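Side-chain contacts in DNA helicase RecQ (Deinococcus radiodurans, PDB 2RHF), which probably couples ATP hydrolysis to 3'-5' unwinding of duplex DNA, and is represented here by its C-terminal HRDC domain: residues A[55-58]-A[59-63]; A[43-46]-A[47-50]. All coordinates share one frame; numbering follows the deposited sequence.

Interaction 1. Residues A[55-58]-A[59-63]. With PO4 (phosphate ion), chain B.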
ATOM      1  N   LEU A  55      -0.487   9.238  -1.381  1.00 16.30           N
ATOM      2  CA  LEU A  55      -1.273   8.174  -1.993  1.00 15.30           C
ATOM      3  C   LEU A  55      -2.316   8.718  -2.966  1.00 15.04           C
ATOM      4  O   LEU A  55      -2.241   8.457  -4.150  1.00 15.51           O
ATOM      5  CB  LEU A  55      -1.896   7.256  -0.931  1.00 14.69           C
ATOM      6  CG  LEU A  55      -2.643   6.036  -1.459  1.00 13.87           C
ATOM      7  CD1 LEU A  55      -1.733   5.131  -2.271  1.00 14.03           C
ATOM      8  CD2 LEU A  55      -3.261   5.278  -0.307  1.00 14.27           C
ATOM      9  N   GLY A  56      -3.273   9.494  -2.460  1.00 15.69           N
ATOM     10  CA  GLY A  56      -4.247  10.194  -3.315  1.00 15.76           C
ATOM     11  C   GLY A  56      -5.466   9.375  -3.678  1.00 15.37           C
ATOM     12  O   GLY A  56      -5.454   8.144  -3.599  1.00 14.91           O
ATOM     13  N   GLU A  57      -6.523  10.062  -4.103  1.00 15.41           N
ATOM     14  CA  GLU A  57      -7.806   9.417  -4.335  1.00 15.53           C
ATOM     15  C   GLU A  57      -7.823   8.409  -5.482  1.00 14.55           C
ATOM     16  O   GLU A  57      -8.485   7.369  -5.386  1.00 14.71           O
ATOM     17  CB  GLU A  57      -8.919  10.446  -4.525  1.00 16.65           C
ATOM     18  CG  GLU A  57     -10.304   9.821  -4.691  1.00 20.62           C
ATOM     19  CD  GLU A  57     -10.786   9.045  -3.456  1.00 24.49           C
ATOM     20  OE1 GLU A  57     -10.146   9.129  -2.383  1.00 26.89           O
ATOM     21  OE2 GLU A  57     -11.818   8.351  -3.564  1.00 27.11           O
ATOM     22  N   LYS A  58      -7.106   8.700  -6.564  1.00 14.27           N
ATOM     23  CA  LYS A  58      -7.098   7.791  -7.695  1.00 14.19           C
ATOM     24  C   LYS A  58      -6.577   6.413  -7.265  1.00 13.12           C
ATOM     25  O   LYS A  58      -7.152   5.382  -7.612  1.00 13.30           O
ATOM     26  CB  LYS A  58      -6.259   8.365  -8.838  1.00 14.79           C
ATOM     27  CG  LYS A  58      -6.342   7.581 -10.128  1.00 16.41           C
ATOM     28  CD  LYS A  58      -5.515   8.229 -11.223  1.00 17.66           C
ATOM     29  CE  LYS A  58      -5.721   7.527 -12.543  1.00 19.10           C
ATOM     30  NZ  LYS A  58      -5.019   8.241 -13.637  1.00 21.10           N
ATOM     31  N   ARG A  59      -5.490   6.413  -6.508  1.00 12.40           N
ATOM     32  CA  ARG A  59      -4.871   5.177  -6.060  1.00 11.92           C
ATOM     33  C   ARG A  59      -5.653   4.524  -4.920  1.00 11.56           C
ATOM     34  O   ARG A  59      -5.659   3.307  -4.795  1.00 11.89           O
ATOM     35  CB  ARG A  59      -3.422   5.428  -5.689  1.00 12.40           C
ATOM     36  CG  ARG A  59      -2.555   5.634  -6.931  1.00 12.68           C
ATOM     37  CD  ARG A  59      -1.208   6.254  -6.645  1.00 13.93           C
ATOM     38  NE  ARG A  59      -0.459   6.453  -7.898  1.00 14.09           N
ATOM     39  CZ  ARG A  59      -0.710   7.421  -8.789  1.00 13.95           C
ATOM     40  NH1 ARG A  59      -1.677   8.309  -8.571  1.00 15.30           N
ATOM     41  NH2 ARG A  59       0.004   7.497  -9.906  1.00 14.96           N
ATOM     42  N   ILE A  60      -6.329   5.315  -4.089  1.00 12.03           N
ATOM     43  CA  ILE A  60      -7.225   4.717  -3.098  1.00 12.66           C
ATOM     44  C   ILE A  60      -8.330   3.936  -3.793  1.00 12.80           C
ATOM     45  O   ILE A  60      -8.643   2.799  -3.416  1.00 13.22           O
ATOM     46  CB  ILE A  60      -7.779   5.768  -2.128  1.00 13.29           C
ATOM     47  CG1 ILE A  60      -6.644   6.290  -1.247  1.00 13.84           C
ATOM     48  CG2 ILE A  60      -8.925   5.194  -1.277  1.00 14.35           C
ATOM     49  CD1 ILE A  60      -6.968   7.512  -0.459  1.00 15.89           C
ATOM     50  N   GLU A  61      -8.907   4.519  -4.839  1.00 13.71           N
ATOM     51  CA  GLU A  61      -9.956   3.833  -5.573  1.00 15.24           C
ATOM     52  C   GLU A  61      -9.456   2.581  -6.279  1.00 15.04           C
ATOM     53  O   GLU A  61     -10.093   1.529  -6.213  1.00 16.26           O
ATOM     54  CB  GLU A  61     -10.635   4.788  -6.541  1.00 16.27           C
ATOM     55  CG  GLU A  61     -11.419   5.866  -5.821  1.00 20.86           C
ATOM     56  CD  GLU A  61     -12.140   6.810  -6.751  1.00 25.16           C
ATOM     57  OE1 GLU A  61     -12.281   6.488  -7.947  1.00 28.23           O
ATOM     58  OE2 GLU A  61     -12.573   7.877  -6.273  1.00 27.54           O
ATOM     59  N   ALA A  62      -8.299   2.682  -6.925  1.00 14.31           N
ATOM     60  CA  ALA A  62      -7.768   1.583  -7.710  1.00 14.31           C
ATOM     61  C   ALA A  62      -7.179   0.474  -6.844  1.00 13.36           C
ATOM     62  O   ALA A  62      -7.360  -0.704  -7.144  1.00 14.37           O
ATOM     63  CB  ALA A  62      -6.721   2.091  -8.686  1.00 14.71           C
ATOM     64  N   TYR A  63      -6.453   0.861  -5.788  1.00 11.99           N
ATOM     65  CA  TYR A  63      -5.586  -0.067  -5.048  1.00 11.20           C
ATOM     66  C   TYR A  63      -5.933  -0.187  -3.580  1.00 10.72           C
ATOM     67  O   TYR A  63      -5.315  -0.984  -2.888  1.00 10.31           O
ATOM     68  CB  TYR A  63      -4.112   0.361  -5.128  1.00 11.35           C
ATOM     69  CG  TYR A  63      -3.573   0.653  -6.509  1.00 10.86           C
ATOM     70  CD1 TYR A  63      -2.685   1.707  -6.707  1.00 11.55           C
ATOM     71  CD2 TYR A  63      -3.927  -0.124  -7.616  1.00 11.60           C
ATOM     72  CE1 TYR A  63      -2.165   1.979  -7.965  1.00 12.43           C
ATOM     73  CE2 TYR A  63      -3.422   0.150  -8.875  1.00 12.61           C
ATOM     74  CZ  TYR A  63      -2.545   1.196  -9.043  1.00 12.19           C
ATOM     75  OH  TYR A  63      -2.057   1.459 -10.307  1.00 13.63           O
TER
HETATM   76  P   PO4 B   1      -1.730  10.536 -11.735  1.00 18.82           P
HETATM   77  O1  PO4 B   1      -0.915   9.296 -12.017  1.00 19.00           O
HETATM   78  O2  PO4 B   1      -0.912  11.776 -12.046  1.00 19.05           O
HETATM   79  O3  PO4 B   1      -2.980  10.591 -12.603  1.00 21.03           O
HETATM   80  O4  PO4 B   1      -2.200  10.556 -10.295  1.00 20.82           O
HETATM   81  O   HOH W   1      -3.674   8.708  -6.445  1.00 14.54           O
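The guanidinium of Arg59 presents its edge to a phosphate ion and to a water that joins it to Leu55 O; this carbonyl oxygen itself lies obliquely to the group. NH1 of Arg59 donates to phosphate O4 (2.9 Å, N-H...O 172°) and NH2 of Arg59 to phosphate O1 (2.9 Å), a nearly straight two-pronged grip. Lys58, fully extended, brings NZ to O3 of the same ion from a second direction, 3.3 Å away. The two positive side chains probably offset the ion's negative charge together. Backbone carbonyls of Val28 and Val29 take NH2 and, weakly, NE of Arg59, which fixes the rotation of the plane. The water donates to Leu55 O and accepts from Arg59 N and NH1, tying the side chain to the backbone at the start of the helix. Among the other flat groups, the Tyr63 ring has Ala62 CB over one face, offset toward the rim, and the carboxylates of Glu57 and Glu61 are turned 79° apart. The two OE2 atoms come within 2.9 Å without a hydrogen bond, so the proximity may raise the pKa of one. Glu57 reaches Glu61 because its chain bends at chi2 (64°).

On the buried side, Leu55 CD2 packs across Ile60 CG1 (3.7 Å), while Leu55 CD1 meets the aliphatic root of Arg59 at CB. Branched apolar chains suit this face, just as long charged ones suit the solvent side. Gly56 is the N-cap; its positive phi favours glycine, and its O accepts from Ile60 N (3.0 Å). A glycine turn leading into a helix that carries basic residues resembles the second half of a helix-hairpin-helix motif, to which HRDC domains are related. The ion, probably from the crystallisation liquor, marks a site that could accommodate a DNA phosphate.

Interaction 2. Residues A[43-46]-A[47-50]; sequences PRTL and AELA
Ala47 sets its small methyl 3.7 Å from Thr45 OG1. Glu48, next in line, is bound twice. Its backbone N donates to Thr45 OG1 (3.0 Å, N-H...O 158°), and this is the N-cap bond. Threonine suits the position because its short branch can bend back: chi1 of 65° places OG1 between the backbone N and the carbonyl carbon, facing the N-H of Glu48. The carboxylate of Glu48 meanwhile runs back along the incoming chain. OE1 of Glu48 accepts from Arg44 N at 2.8 Å, on its anti side and 32° out of the carboxylate plane. On the way, Glu48 CG passes 3.2 Å from Thr45 OG1, while Glu48 CB packs on Pro43 CB. Beyond that bond Arg44 and Glu48 lie side by side, but the guanidinium does not pair with the carboxylate; its NH2 goes to Asn72.

Leu49 continues the helix with its N on Thr45 O (3.0 Å) and turns its branches inward. CD2 of Leu49 meets Pro43 CG (3.7 Å) roughly at right angles, and its CD1 touches Leu46 CD2. Pro43 and Leu49 are both buried and both reach Leu38, so the rigid ring and the branched chain help join this turn to helices 32-41 and 57-76. Ala50, at the far end, donates its N to Leu46 O (3.1 Å).

Pro43 and Leu49 thus pack as apolar, buried groups, while the Thr45 hydroxyl and the Glu48 carboxylate bind backbone N-H groups at the helix start. Because the Glu48 carboxylate takes Arg44 N, one residue before the N-cap, rather than completing a reciprocal capping box with Thr45, the short helix is tied to the loop ahead of it; a negative group here should also suit the helix dipole.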
ATOM      1  N   PRO A  43      -2.771   1.884   7.963  1.00 10.15           N
ATOM      2  CA  PRO A  43      -4.199   2.143   7.819  1.00 10.56           C
ATOM      3  C   PRO A  43      -4.993   0.848   7.705  1.00 10.07           C
ATOM      4  O   PRO A  43      -4.527  -0.125   7.100  1.00 10.18           O
ATOM      5  CB  PRO A  43      -4.269   2.920   6.509  1.00 10.25           C
ATOM      6  CG  PRO A  43      -3.054   2.515   5.771  1.00 10.15           C
ATOM      7  CD  PRO A  43      -2.007   2.388   6.809  1.00  9.83           C
ATOM      8  N   ARG A  44      -6.186   0.861   8.304  1.00 10.66           N
ATOM      9  CA  ARG A  44      -7.055  -0.327   8.379  1.00 11.11           C
ATOM     10  C   ARG A  44      -8.403  -0.061   7.742  1.00 11.58           C
ATOM     11  O   ARG A  44      -9.252  -0.959   7.680  1.00 12.53           O
ATOM     12  CB  ARG A  44      -7.288  -0.757   9.835  1.00 11.37           C
ATOM     13  CG  ARG A  44      -6.039  -0.811  10.703  1.00 11.79           C
ATOM     14  CD  ARG A  44      -5.008  -1.826  10.184  1.00 11.81           C
ATOM     15  NE  ARG A  44      -5.488  -3.213  10.178  1.00 11.78           N
ATOM     16  CZ  ARG A  44      -5.627  -3.957  11.274  1.00 12.22           C
ATOM     17  NH1 ARG A  44      -5.330  -3.459  12.473  1.00 13.18           N
ATOM     18  NH2 ARG A  44      -6.057  -5.201  11.169  1.00 13.79           N
ATOM     19  N   THR A  45      -8.612   1.179   7.306  1.00 11.42           N
ATOM     20  CA  THR A  45      -9.895   1.622   6.760  1.00 12.54           C
ATOM     21  C   THR A  45      -9.648   2.581   5.612  1.00 12.45           C
ATOM     22  O   THR A  45      -8.553   3.142   5.480  1.00 11.96           O
ATOM     23  CB  THR A  45     -10.728   2.408   7.805  1.00 12.71           C
ATOM     24  OG1 THR A  45     -10.034   3.621   8.140  1.00 12.87           O
ATOM     25  CG2 THR A  45     -10.969   1.593   9.059  1.00 13.81           C
ATOM     26  N   LEU A  46     -10.687   2.830   4.827  1.00 13.24           N
ATOM     27  CA  LEU A  46     -10.623   3.850   3.789  1.00 14.37           C
ATOM     28  C   LEU A  46     -10.372   5.231   4.370  1.00 13.84           C
ATOM     29  O   LEU A  46      -9.617   6.019   3.794  1.00 14.02           O
ATOM     30  CB  LEU A  46     -11.900   3.851   2.956  1.00 15.69           C
ATOM     31  CG  LEU A  46     -12.116   2.618   2.082  1.00 17.96           C
ATOM     32  CD1 LEU A  46     -13.420   2.770   1.332  1.00 20.60           C
ATOM     33  CD2 LEU A  46     -10.959   2.375   1.114  1.00 20.27           C
ATOM     34  N   ALA A  47     -10.997   5.528   5.512  1.00 14.09           N
ATOM     35  CA  ALA A  47     -10.780   6.812   6.173  1.00 14.16           C
ATOM     36  C   ALA A  47      -9.304   7.028   6.503  1.00 13.36           C
ATOM     37  O   ALA A  47      -8.760   8.117   6.316  1.00 14.06           O
ATOM     38  CB  ALA A  47     -11.623   6.906   7.435  1.00 14.74           C
ATOM     39  N   GLU A  48      -8.665   5.981   6.986  1.00 12.21           N
ATOM     40  CA  GLU A  48      -7.264   6.045   7.317  1.00 11.53           C
ATOM     41  C   GLU A  48      -6.376   6.114   6.075  1.00 10.93           C
ATOM     42  O   GLU A  48      -5.364   6.805   6.080  1.00 11.30           O
ATOM     43  CB  GLU A  48      -6.909   4.881   8.235  1.00 11.21           C
ATOM     44  CG  GLU A  48      -7.573   5.049   9.627  1.00 11.69           C
ATOM     45  CD  GLU A  48      -7.543   3.804  10.488  1.00 12.42           C
ATOM     46  OE1 GLU A  48      -6.768   2.893  10.195  1.00 12.92           O
ATOM     47  OE2 GLU A  48      -8.306   3.743  11.488  1.00 13.29           O
ATOM     48  N   LEU A  49      -6.761   5.441   4.996  1.00 11.06           N
ATOM     49  CA  LEU A  49      -6.003   5.559   3.734  1.00 11.64           C
ATOM     50  C   LEU A  49      -5.969   6.987   3.219  1.00 11.82           C
ATOM     51  O   LEU A  49      -4.952   7.438   2.682  1.00 12.14           O
ATOM     52  CB  LEU A  49      -6.609   4.683   2.655  1.00 13.13           C
ATOM     53  CG  LEU A  49      -6.295   3.198   2.719  1.00 13.21           C
ATOM     54  CD1 LEU A  49      -7.112   2.476   1.665  1.00 15.94           C
ATOM     55  CD2 LEU A  49      -4.777   2.925   2.550  1.00 14.68           C
ATOM     56  N   ALA A  50      -7.084   7.696   3.378  1.00 12.92           N
ATOM     57  CA  ALA A  50      -7.199   9.084   2.916  1.00 14.56           C
ATOM     58  C   ALA A  50      -6.238  10.015   3.641  1.00 15.42           C
ATOM     59  O   ALA A  50      -5.983  11.121   3.184  1.00 17.00           O
ATOM     60  CB  ALA A  50      -8.641   9.577   3.060  1.00 15.67           C
TER

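From the N terminus, interaction 2 comes first, where the loop after helix 32-41 turns into the short helix 46-49; interaction 1 follows, at the start of the long helix 57-76. Each is local, linking residues at most six apart, and closes no large loop; the two stand in series, neither nesting nor crossing. They nevertheless touch in space, their centres about 11 Å apart: Ile60 CD1 rests 3.7 Å from Ala50 CA, and Leu55 CD2 lies 4.0 Å from Leu49 CD2. The short loop between Ala50 and Leu55 brings the two helices together, and the end of helix 46-49 packs against the first turn of helix 57-76 within the HRDC domain.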